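Local coordinates for protein alpha-L-rhamnosidase (Aspergillus terreus, PDB 6GSZ) that probably hydrolyses terminal non-reducing alpha-L-rhamnose residues from alpha-L-rhamnosides, as a calcium-binding glycoside hydrolase, at residues P173-S177 / F455-T459; S261-D265 / R464-L468; Q334-L340 / Y395-V401. All coordinates share one frame; numbering follows the deposited sequence.

Contact 1. Residues P173-S177 / F455-T459. With EDO (1,2-ethanediol), chain B.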
loop_
_atom_site.group_PDB
_atom_site.type_symbol
_atom_site.label_atom_id
_atom_site.label_comp_id
_atom_site.label_asym_id
_atom_site.label_seq_id
_atom_site.Cartn_x
_atom_site.Cartn_y
_atom_site.Cartn_z
ATOM N N PRO A 173 -13.752 1.155 8.314
ATOM C CA PRO A 173 -12.530 1.972 8.356
ATOM C C PRO A 173 -11.236 1.279 7.963
ATOM O O PRO A 173 -10.170 1.894 8.094
ATOM C CB PRO A 173 -12.494 2.345 9.860
ATOM C CG PRO A 173 -12.967 1.075 10.541
ATOM C CD PRO A 173 -14.097 0.656 9.643
ATOM N N GLY A 174 -11.305 0.065 7.426
ATOM C CA GLY A 174 -10.102 -0.652 7.035
ATOM C C GLY A 174 -9.641 -1.568 8.164
ATOM O O GLY A 174 -10.384 -1.759 9.161
ATOM N N TRP A 175 -8.470 -2.166 8.008
ATOM C CA TRP A 175 -7.949 -3.155 8.920
ATOM C C TRP A 175 -6.775 -2.606 9.737
ATOM O O TRP A 175 -5.657 -2.477 9.204
ATOM C CB TRP A 175 -7.553 -4.446 8.202
ATOM C CG TRP A 175 -7.276 -5.578 9.137
ATOM C CD1 TRP A 175 -7.471 -5.612 10.489
ATOM C CD2 TRP A 175 -6.752 -6.865 8.779
ATOM N NE1 TRP A 175 -7.141 -6.846 10.993
ATOM C CE2 TRP A 175 -6.689 -7.632 9.968
ATOM C CE3 TRP A 175 -6.353 -7.445 7.573
ATOM C CZ2 TRP A 175 -6.267 -8.953 9.973
ATOM C CZ3 TRP A 175 -5.903 -8.743 7.578
ATOM C CH2 TRP A 175 -5.892 -9.495 8.763
ATOM N N GLN A 176 -7.028 -2.238 10.996
ATOM C CA GLN A 176 -5.995 -1.865 11.970
ATOM C C GLN A 176 -5.818 -3.044 12.941
ATOM O O GLN A 176 -6.707 -3.903 13.052
ATOM C CB GLN A 176 -6.355 -0.570 12.713
ATOM C CG GLN A 176 -6.489 0.633 11.770
ATOM C CD GLN A 176 -7.875 0.796 11.173
ATOM O OE1 GLN A 176 -8.887 0.785 11.912
ATOM N NE2 GLN A 176 -7.998 0.989 9.858
ATOM N N SER A 177 -4.775 -2.978 13.756
ATOM C CA SER A 177 -4.603 -3.824 14.918
ATOM C C SER A 177 -5.547 -3.219 15.964
ATOM O O SER A 177 -5.134 -2.514 16.871
ATOM C CB SER A 177 -3.165 -3.863 15.384
ATOM O OG SER A 177 -2.340 -4.492 14.405
ATOM N N PHE A 455 -4.316 -2.390 0.100
ATOM C CA PHE A 455 -5.780 -2.407 0.367
ATOM C C PHE A 455 -5.958 -2.310 1.877
ATOM O O PHE A 455 -6.130 -3.365 2.516
ATOM C CB PHE A 455 -6.383 -3.702 -0.174
ATOM C CG PHE A 455 -7.877 -3.697 -0.399
ATOM C CD1 PHE A 455 -8.777 -3.815 0.668
ATOM C CD2 PHE A 455 -8.405 -3.544 -1.673
ATOM C CE1 PHE A 455 -10.136 -3.804 0.455
ATOM C CE2 PHE A 455 -9.777 -3.545 -1.872
ATOM C CZ PHE A 455 -10.637 -3.665 -0.821
ATOM N N SER A 456 -5.815 -1.093 2.427
ATOM C CA SER A 456 -5.805 -0.729 3.895
ATOM C C SER A 456 -4.424 -1.069 4.509
ATOM O O SER A 456 -3.851 -0.230 5.176
ATOM C CB SER A 456 -7.014 -1.305 4.701
ATOM O OG SER A 456 -7.014 -0.763 5.973
ATOM N N ILE A 457 -3.975 -2.317 4.301
ATOM C CA ILE A 457 -2.675 -2.850 4.738
ATOM C C ILE A 457 -1.971 -3.408 3.490
ATOM O O ILE A 457 -2.620 -3.670 2.474
ATOM C CB ILE A 457 -2.857 -3.933 5.817
ATOM C CG1 ILE A 457 -3.608 -5.146 5.260
ATOM C CG2 ILE A 457 -3.521 -3.371 7.054
ATOM C CD1 ILE A 457 -3.382 -6.420 6.051
ATOM N N PRO A 458 -0.634 -3.585 3.511
ATOM C CA PRO A 458 0.075 -4.187 2.399
ATOM C C PRO A 458 -0.063 -5.705 2.471
ATOM O O PRO A 458 0.568 -6.358 3.305
ATOM C CB PRO A 458 1.517 -3.708 2.600
ATOM C CG PRO A 458 1.628 -3.524 4.114
ATOM C CD PRO A 458 0.236 -3.233 4.623
ATOM N N THR A 459 -0.891 -6.217 1.587
ATOM C CA THR A 459 -1.251 -7.632 1.611
ATOM C C THR A 459 -0.314 -8.473 0.737
ATOM O O THR A 459 0.256 -7.978 -0.231
ATOM C CB THR A 459 -2.690 -7.910 1.153
ATOM O OG1 THR A 459 -2.919 -7.413 -0.160
ATOM C CG2 THR A 459 -3.736 -7.294 2.050
HETATM C C1 EDO B . -3.768 3.465 5.808
HETATM O O1 EDO B . -4.665 2.326 5.546
HETATM C C2 EDO B . -4.170 4.758 5.091
HETATM O O2 EDO B . -3.516 4.941 3.766
HETATM O O HOH W 1 -5.594 0.652 8.076
#
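Gly174 and Ser456 bring two irregular loops together, with their CA atoms 5.3 Å apart and neither chain in a helix or strand. Segment 173-177 starts with a cis peptide bond before Pro173, and Gly174 follows with a positive phi of 94°. Having no side chain, Gly174 lets Ser456 OG come within 3.3 Å of its CA. Within 455-459 the chain folds tightly on itself: Phe455 and Ile457 exchange backbone N-H to O bonds in both directions.

The polar link is Trp175 N to Ser456 OG, 2.9 Å with a fairly straight N-H. Ser456 OG lies anti to its own backbone N (chi1 -172°), which carries the hydroxyl across to the other loop. A water lies 2.9 Å from Ser456 OG and accepts a hydrogen bond from Gln176 NE2, so it bridges the loops a second time. The same amide nitrogen of Gln176 reaches back to Pro173 O, 2.9 Å away and above the plane of that carbonyl, and ties the first loop to itself. A 1,2-ethanediol, probably from the crystallisation liquor, donates a hydrogen bond from its O1 to Ser456 O.

Ile457 touches Trp175 with two branches: CG2 lies against the carbonyl, 3.2 Å from Trp175 O, and CD1 makes the apolar contact, meeting the six-membered part of the indole obliquely, 3.5 Å from Trp175 CE3. Trp208 stacks on the same indole, and Tyr223 OH bonds to its NE1. This is a buried loop-to-loop interface between domains: the loop after strand 164-165 of the galactose-binding-like (alpha-L-rhamnosidase N-terminal) domain docks on the loop between helices 437-453 and 471-484 of the six-hairpin glycosidase domain.

Contact 2. Residues S261-D265 / R464-L468; sequences SEIYD and RDERL. With BGC (beta-D-glucopyranose), chain C.
The pocket that holds a beta-D-glucopyranose in this model takes Arg464 and Glu466 from one loop, and the back of that loop rests on Tyr264, just beyond strand 258-262. Asp465 CA sits squarely over the Tyr264 ring, 3.5 Å from its centroid and 8° off the normal, a CH-pi contact made where Asp465 forms the centre of an inverse gamma turn. At the far end of the ring, Tyr264 OH gives a short 2.6 Å hydrogen bond to Glu466 O, which lies at the ring edge; the phenol oxygen is also bonded to Gly214 N.

Arg467 runs alongside the tyrosine in the opposite sense. With its chain extended from CG to NE, it lays one guanidinium face against Tyr264 CD1, the two planes turned 52° apart. Arg467 NE donates to Arg464 O over 2.9 Å, in the carbonyl plane, and NH1 goes to Tyr395 O. A water accepts from Arg467 NH2 at 3.0 Å and lies within hydrogen-bonding range of the carbonyls of Ile263 and Tyr264.

On the pocket side, Arg464 NE and Glu466 OE1 form a salt bridge of 3.0 Å, and Arg464 NH2 comes edge-on to glucose O1 at 3.1 Å. Glu740 pairs with Arg464 as well, Trp470 NE1 bonds Glu466 OE2, and Arg371 bridges to both Asp465 and Glu466. Tyr264 thus meets the backbone of the pocket loop and the side chains of Asp465 and Arg467, not the sugar: a second-shell arrangement consistent with fixing the chain from which Arg464 and Glu466 extend.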
loop_
_atom_site.group_PDB
_atom_site.type_symbol
_atom_site.label_atom_id
_atom_site.label_comp_id
_atom_site.label_asym_id
_atom_site.label_seq_id
_atom_site.Cartn_x
_atom_site.Cartn_y
_atom_site.Cartn_z
ATOM N N SER A 261 -22.128 -11.066 3.953
ATOM C CA SER A 261 -21.077 -10.348 3.188
ATOM C C SER A 261 -19.739 -10.542 3.889
ATOM O O SER A 261 -19.593 -10.092 5.014
ATOM C CB SER A 261 -21.459 -8.881 3.030
ATOM O OG SER A 261 -20.628 -8.252 2.068
ATOM N N GLU A 262 -18.860 -11.296 3.236
ATOM C CA GLU A 262 -17.645 -11.846 3.851
ATOM C C GLU A 262 -16.480 -11.536 2.918
ATOM O O GLU A 262 -16.612 -11.661 1.723
ATOM C CB GLU A 262 -17.754 -13.363 4.014
ATOM C CG GLU A 262 -18.974 -13.809 4.770
ATOM C CD GLU A 262 -19.012 -15.308 4.835
ATOM O OE1 GLU A 262 -18.101 -15.904 5.481
ATOM O OE2 GLU A 262 -20.013 -15.884 4.282
ATOM N N ILE A 263 -15.347 -11.153 3.524
ATOM C CA ILE A 263 -14.114 -10.819 2.787
ATOM C C ILE A 263 -13.813 -11.960 1.803
ATOM O O ILE A 263 -13.617 -11.751 0.590
ATOM C CB ILE A 263 -12.933 -10.572 3.761
ATOM C CG1 ILE A 263 -13.155 -9.360 4.680
ATOM C CG2 ILE A 263 -11.617 -10.457 3.016
ATOM C CD1 ILE A 263 -13.344 -8.030 3.979
ATOM N N TYR A 264 -13.707 -13.189 2.352
ATOM C CA TYR A 264 -13.271 -14.330 1.520
ATOM C C TYR A 264 -14.391 -14.916 0.670
ATOM O O TYR A 264 -14.256 -15.146 -0.553
ATOM C CB TYR A 264 -12.643 -15.460 2.331
ATOM C CG TYR A 264 -11.361 -15.127 3.059
ATOM C CD1 TYR A 264 -10.520 -14.065 2.707
ATOM C CD2 TYR A 264 -11.000 -15.897 4.146
ATOM C CE1 TYR A 264 -9.353 -13.831 3.425
ATOM C CE2 TYR A 264 -9.839 -15.686 4.848
ATOM C CZ TYR A 264 -8.994 -14.637 4.488
ATOM O OH TYR A 264 -7.865 -14.424 5.238
ATOM N N ASP A 265 -15.535 -15.213 1.299
ATOM C CA ASP A 265 -16.524 -15.997 0.570
ATOM C C ASP A 265 -17.423 -15.186 -0.367
ATOM O O ASP A 265 -17.921 -15.744 -1.336
ATOM C CB ASP A 265 -17.338 -16.892 1.495
ATOM C CG ASP A 265 -16.595 -18.138 1.976
ATOM O OD1 ASP A 265 -15.507 -18.469 1.404
ATOM O OD2 ASP A 265 -17.085 -18.765 2.970
ATOM N N ARG A 464 -7.210 -15.229 -2.428
ATOM C CA ARG A 464 -7.452 -16.442 -1.685
ATOM C C ARG A 464 -7.780 -16.109 -0.222
ATOM O O ARG A 464 -8.027 -14.969 0.145
ATOM C CB ARG A 464 -6.284 -17.426 -1.837
ATOM C CG ARG A 464 -4.986 -17.011 -1.152
ATOM C CD ARG A 464 -3.863 -17.954 -1.522
ATOM N NE ARG A 464 -2.610 -17.595 -0.892
ATOM C CZ ARG A 464 -1.404 -17.726 -1.445
ATOM N NH1 ARG A 464 -1.292 -18.382 -2.588
ATOM N NH2 ARG A 464 -0.348 -17.184 -0.835
ATOM N N ASP A 465 -7.829 -17.169 0.588
ATOM C CA ASP A 465 -8.136 -17.096 2.016
ATOM C C ASP A 465 -6.909 -16.681 2.815
ATOM O O ASP A 465 -6.468 -17.376 3.664
ATOM C CB ASP A 465 -8.712 -18.423 2.505
ATOM C CG ASP A 465 -7.833 -19.636 2.258
ATOM O OD1 ASP A 465 -6.813 -19.495 1.529
ATOM O OD2 ASP A 465 -8.146 -20.691 2.778
ATOM N N GLU A 466 -6.374 -15.527 2.463
ATOM C CA GLU A 466 -5.159 -14.999 3.120
ATOM C C GLU A 466 -5.316 -13.481 3.179
ATOM O O GLU A 466 -6.033 -12.993 3.996
ATOM C CB GLU A 466 -3.913 -15.562 2.416
ATOM C CG GLU A 466 -2.624 -15.388 3.200
ATOM C CD GLU A 466 -1.536 -16.381 2.854
ATOM O OE1 GLU A 466 -1.723 -17.152 1.906
ATOM O OE2 GLU A 466 -0.514 -16.389 3.542
ATOM N N ARG A 467 -4.578 -12.734 2.343
ATOM C CA ARG A 467 -4.717 -11.258 2.274
ATOM C C ARG A 467 -4.275 -10.675 3.613
ATOM O O ARG A 467 -4.941 -9.826 4.178
ATOM C CB ARG A 467 -6.118 -10.813 1.821
ATOM C CG ARG A 467 -6.839 -11.727 0.838
ATOM C CD ARG A 467 -8.188 -11.191 0.463
ATOM N NE ARG A 467 -8.973 -12.197 -0.200
ATOM C CZ ARG A 467 -10.185 -11.962 -0.684
ATOM N NH1 ARG A 467 -10.693 -10.752 -0.624
ATOM N NH2 ARG A 467 -10.901 -12.935 -1.239
ATOM N N LEU A 468 -3.092 -11.113 4.085
ATOM C CA LEU A 468 -2.583 -10.701 5.381
ATOM C C LEU A 468 -1.381 -9.771 5.179
ATOM O O LEU A 468 -0.729 -9.770 4.089
ATOM C CB LEU A 468 -2.126 -11.935 6.171
ATOM C CG LEU A 468 -3.172 -13.042 6.301
ATOM C CD1 LEU A 468 -2.591 -14.250 7.003
ATOM C CD2 LEU A 468 -4.447 -12.549 7.017
HETATM C C2 BGC C . 3.616 -14.646 1.728
HETATM C C3 BGC C . 4.929 -15.106 2.296
HETATM C C4 BGC C . 4.884 -16.163 3.377
HETATM C C5 BGC C . 4.015 -17.196 2.845
HETATM C C6 BGC C . 4.008 -18.284 3.902
HETATM C C1 BGC C . 2.757 -15.850 1.382
HETATM O O1 BGC C . 1.589 -15.394 0.729
HETATM O O2 BGC C . 3.795 -14.146 0.424
HETATM O O3 BGC C . 5.451 -14.074 2.948
HETATM O O4 BGC C . 6.147 -16.711 3.822
HETATM O O5 BGC C . 2.666 -16.762 2.478
HETATM O O6 BGC C . 3.053 -19.276 3.512
HETATM O O HOH W 2 -13.791 -12.820 -1.943
#

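Contact 3. Residues Q334-L340 / Y395-V401; sequences QNLVGWL and YHGFRYV
Leu336 and Phe398 meet across a short antiparallel pair, strands 335-337 and 396-398, whose axes pass 4.6 Å apart. Two backbone bonds join this hydrogen-bonded pair, and two more join Gly338 to His396.

Phe398 CG stands between its backbone N and carbonyl carbon (chi1 67°), a setting that swings the ring across to the neighbouring chain. Leu336 takes the same kind of first torsion (54°), and its CD1 drops onto one face of the ring, 3.6 Å from Phe398 CZ and offset toward the rim. Leu340 CD2 approaches the ring obliquely, 4.0 Å from Phe398 CE2, while its CD1 meets Val401 CG1 tip to tip.

Val337 and Tyr395 point together to the side away from Phe398. Val337 CG1 lies at the edge of the phenol ring, 3.6 Å from Tyr395 CD2. Trp339 presents the edge of its indole instead, with CE3 4.1 Å from Tyr395 CB; its NE1 is bonded to Glu390. The extended Arg399 chain lies along the backbone of Gln334, with CB 3.5 Å from Gln334 O, and ends in a salt bridge to Asp331.

Both chains turn corners, at Gly338 and at Arg399, where Arg399 and Tyr400 form a classic beta bulge opposite Thr357. The paired strands therefore bridge two sheets of the concanavalin-like domain, with Leu336, Leu340, Phe398 and Val401 packed in the angle between them.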
loop_
_atom_site.group_PDB
_atom_site.type_symbol
_atom_site.label_atom_id
_atom_site.label_comp_id
_atom_site.label_asym_id
_atom_site.label_seq_id
_atom_site.Cartn_x
_atom_site.Cartn_y
_atom_site.Cartn_z
ATOM N N GLN A 334 -7.698 -7.893 -17.461
ATOM C CA GLN A 334 -6.767 -7.459 -16.423
ATOM C C GLN A 334 -7.158 -8.213 -15.162
ATOM O O GLN A 334 -8.345 -8.274 -14.862
ATOM C CB GLN A 334 -6.867 -5.952 -16.202
ATOM C CG GLN A 334 -6.055 -5.458 -15.009
ATOM C CD GLN A 334 -4.556 -5.625 -15.160
ATOM O OE1 GLN A 334 -3.973 -5.220 -16.190
ATOM N NE2 GLN A 334 -3.924 -6.211 -14.126
ATOM N N ASN A 335 -6.159 -8.737 -14.452
ATOM C CA ASN A 335 -6.349 -9.305 -13.134
ATOM C C ASN A 335 -6.378 -8.130 -12.153
ATOM O O ASN A 335 -5.338 -7.499 -11.904
ATOM C CB ASN A 335 -5.229 -10.295 -12.817
ATOM C CG ASN A 335 -5.439 -11.084 -11.546
ATOM O OD1 ASN A 335 -6.583 -11.229 -11.089
ATOM N ND2 ASN A 335 -4.382 -11.665 -11.001
ATOM N N LEU A 336 -7.568 -7.808 -11.664
ATOM C CA LEU A 336 -7.827 -6.638 -10.873
ATOM C C LEU A 336 -8.387 -7.026 -9.515
ATOM O O LEU A 336 -8.712 -8.183 -9.251
ATOM C CB LEU A 336 -8.723 -5.653 -11.627
ATOM C CG LEU A 336 -10.041 -6.189 -12.176
ATOM C CD1 LEU A 336 -11.075 -6.141 -11.113
ATOM C CD2 LEU A 336 -10.501 -5.365 -13.369
ATOM N N VAL A 337 -8.493 -6.022 -8.661
ATOM C CA VAL A 337 -8.953 -6.190 -7.283
ATOM C C VAL A 337 -10.065 -5.192 -7.015
ATOM O O VAL A 337 -9.912 -4.006 -7.252
ATOM C CB VAL A 337 -7.803 -6.043 -6.267
ATOM C CG1 VAL A 337 -8.319 -6.154 -4.850
ATOM C CG2 VAL A 337 -6.765 -7.117 -6.519
ATOM N N GLY A 338 -11.215 -5.729 -6.572
ATOM C CA GLY A 338 -12.411 -4.974 -6.280
ATOM C C GLY A 338 -13.627 -5.875 -6.440
ATOM O O GLY A 338 -13.706 -6.882 -5.796
ATOM N N TRP A 339 -14.554 -5.475 -7.308
ATOM C CA TRP A 339 -15.827 -6.191 -7.404
ATOM C C TRP A 339 -16.547 -5.746 -8.674
ATOM O O TRP A 339 -16.057 -4.896 -9.410
ATOM C CB TRP A 339 -16.677 -5.966 -6.167
ATOM C CG TRP A 339 -16.917 -4.552 -5.772
ATOM C CD1 TRP A 339 -17.674 -3.606 -6.389
ATOM C CD2 TRP A 339 -16.345 -3.912 -4.620
ATOM N NE1 TRP A 339 -17.652 -2.430 -5.702
ATOM C CE2 TRP A 339 -16.841 -2.591 -4.608
ATOM C CE3 TRP A 339 -15.478 -4.326 -3.608
ATOM C CZ2 TRP A 339 -16.567 -1.719 -3.574
ATOM C CZ3 TRP A 339 -15.194 -3.446 -2.589
ATOM C CH2 TRP A 339 -15.744 -2.177 -2.576
ATOM N N LEU A 340 -17.724 -6.323 -8.907
ATOM C CA LEU A 340 -18.557 -5.931 -10.053
ATOM C C LEU A 340 -19.609 -4.887 -9.672
ATOM O O LEU A 340 -20.025 -4.806 -8.537
ATOM C CB LEU A 340 -19.311 -7.155 -10.586
ATOM C CG LEU A 340 -18.436 -8.286 -11.097
ATOM C CD1 LEU A 340 -19.304 -9.454 -11.526
ATOM C CD2 LEU A 340 -17.529 -7.798 -12.236
ATOM N N TYR A 395 -14.406 -8.262 -1.127
ATOM C CA TYR A 395 -13.682 -7.873 -2.326
ATOM C C TYR A 395 -13.069 -9.133 -2.924
ATOM O O TYR A 395 -12.907 -10.120 -2.210
ATOM C CB TYR A 395 -12.629 -6.776 -2.056
ATOM C CG TYR A 395 -11.373 -7.159 -1.313
ATOM C CD1 TYR A 395 -11.250 -7.253 0.062
ATOM C CD2 TYR A 395 -10.202 -7.318 -2.040
ATOM C CE1 TYR A 395 -10.023 -7.439 0.683
ATOM C CE2 TYR A 395 -8.981 -7.554 -1.436
ATOM C CZ TYR A 395 -8.875 -7.585 -0.070
ATOM O OH TYR A 395 -7.662 -7.726 0.556
ATOM N N HIS A 396 -12.708 -9.053 -4.208
ATOM C CA HIS A 396 -12.175 -10.207 -4.916
ATOM C C HIS A 396 -10.969 -9.787 -5.764
ATOM O O HIS A 396 -10.890 -8.654 -6.198
ATOM C CB HIS A 396 -13.241 -10.824 -5.818
ATOM C CG HIS A 396 -14.615 -10.896 -5.254
ATOM N ND1 HIS A 396 -14.941 -11.596 -4.111
ATOM C CD2 HIS A 396 -15.727 -10.294 -5.696
ATOM C CE1 HIS A 396 -16.264 -11.474 -3.930
ATOM N NE2 HIS A 396 -16.771 -10.698 -4.891
ATOM N N GLY A 397 -10.133 -10.771 -6.056
ATOM C CA GLY A 397 -9.015 -10.600 -6.978
ATOM C C GLY A 397 -9.283 -11.485 -8.188
ATOM O O GLY A 397 -9.411 -12.675 -8.031
ATOM N N PHE A 398 -9.440 -10.901 -9.386
ATOM C CA PHE A 398 -9.947 -11.660 -10.520
ATOM C C PHE A 398 -9.710 -10.964 -11.858
ATOM O O PHE A 398 -9.652 -9.740 -11.928
ATOM C CB PHE A 398 -11.454 -11.876 -10.338
ATOM C CG PHE A 398 -12.311 -10.635 -10.425
ATOM C CD1 PHE A 398 -12.420 -9.779 -9.347
ATOM C CD2 PHE A 398 -13.023 -10.299 -11.566
ATOM C CE1 PHE A 398 -13.168 -8.621 -9.409
ATOM C CE2 PHE A 398 -13.809 -9.152 -11.622
ATOM C CZ PHE A 398 -13.893 -8.312 -10.533
ATOM N N ARG A 399 -9.675 -11.791 -12.923
ATOM C CA ARG A 399 -9.807 -11.337 -14.302
ATOM C C ARG A 399 -11.098 -11.896 -14.954
ATOM O O ARG A 399 -11.674 -11.256 -15.824
ATOM C CB ARG A 399 -8.572 -11.777 -15.105
ATOM C CG ARG A 399 -8.698 -11.534 -16.602
ATOM C CD ARG A 399 -7.402 -11.707 -17.360
ATOM N NE ARG A 399 -7.701 -11.635 -18.780
ATOM C CZ ARG A 399 -6.784 -11.548 -19.746
ATOM N NH1 ARG A 399 -5.498 -11.530 -19.409
ATOM N NH2 ARG A 399 -7.173 -11.462 -21.015
ATOM N N TYR A 400 -11.500 -13.098 -14.510
ATOM C CA TYR A 400 -12.628 -13.830 -15.079
ATOM C C TYR A 400 -13.758 -13.967 -14.059
ATOM O O TYR A 400 -13.525 -14.112 -12.873
ATOM C CB TYR A 400 -12.153 -15.210 -15.539
ATOM C CG TYR A 400 -11.017 -15.165 -16.539
ATOM C CD1 TYR A 400 -11.279 -14.964 -17.884
ATOM C CD2 TYR A 400 -9.691 -15.303 -16.136
ATOM C CE1 TYR A 400 -10.245 -14.902 -18.801
ATOM C CE2 TYR A 400 -8.652 -15.223 -17.049
ATOM C CZ TYR A 400 -8.933 -15.014 -18.383
ATOM O OH TYR A 400 -7.948 -14.987 -19.335
ATOM N N VAL A 401 -14.977 -14.026 -14.586
ATOM C CA VAL A 401 -16.152 -14.271 -13.754
ATOM C C VAL A 401 -17.066 -15.244 -14.496
ATOM O O VAL A 401 -17.533 -14.933 -15.586
ATOM C CB VAL A 401 -16.907 -12.979 -13.426
ATOM C CG1 VAL A 401 -17.994 -13.296 -12.407
ATOM C CG2 VAL A 401 -15.967 -11.914 -12.923
#

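Overall arrangement
From the N terminus, the chain passes 173-177 and then 261-265 in the galactose-binding-like domain, and both find their partners much later, in the glycosidase domain. In between, contact 3 closes the shortest loop, 334-340 to 395-401, inside the concanavalin-like domain. Contact 1 then closes at 455-459 and contact 2 at 464-468, so these two cross, and each encloses contact 3. Neighbouring parts of one loop between helices 437-453 and 471-484 thereby tie the galactose-binding-like domain to the catalytic one. Tyr395 joins the group: Phe455 of contact 1 packs on its ring, and Ile263 CG2 of contact 2 touches the same ring.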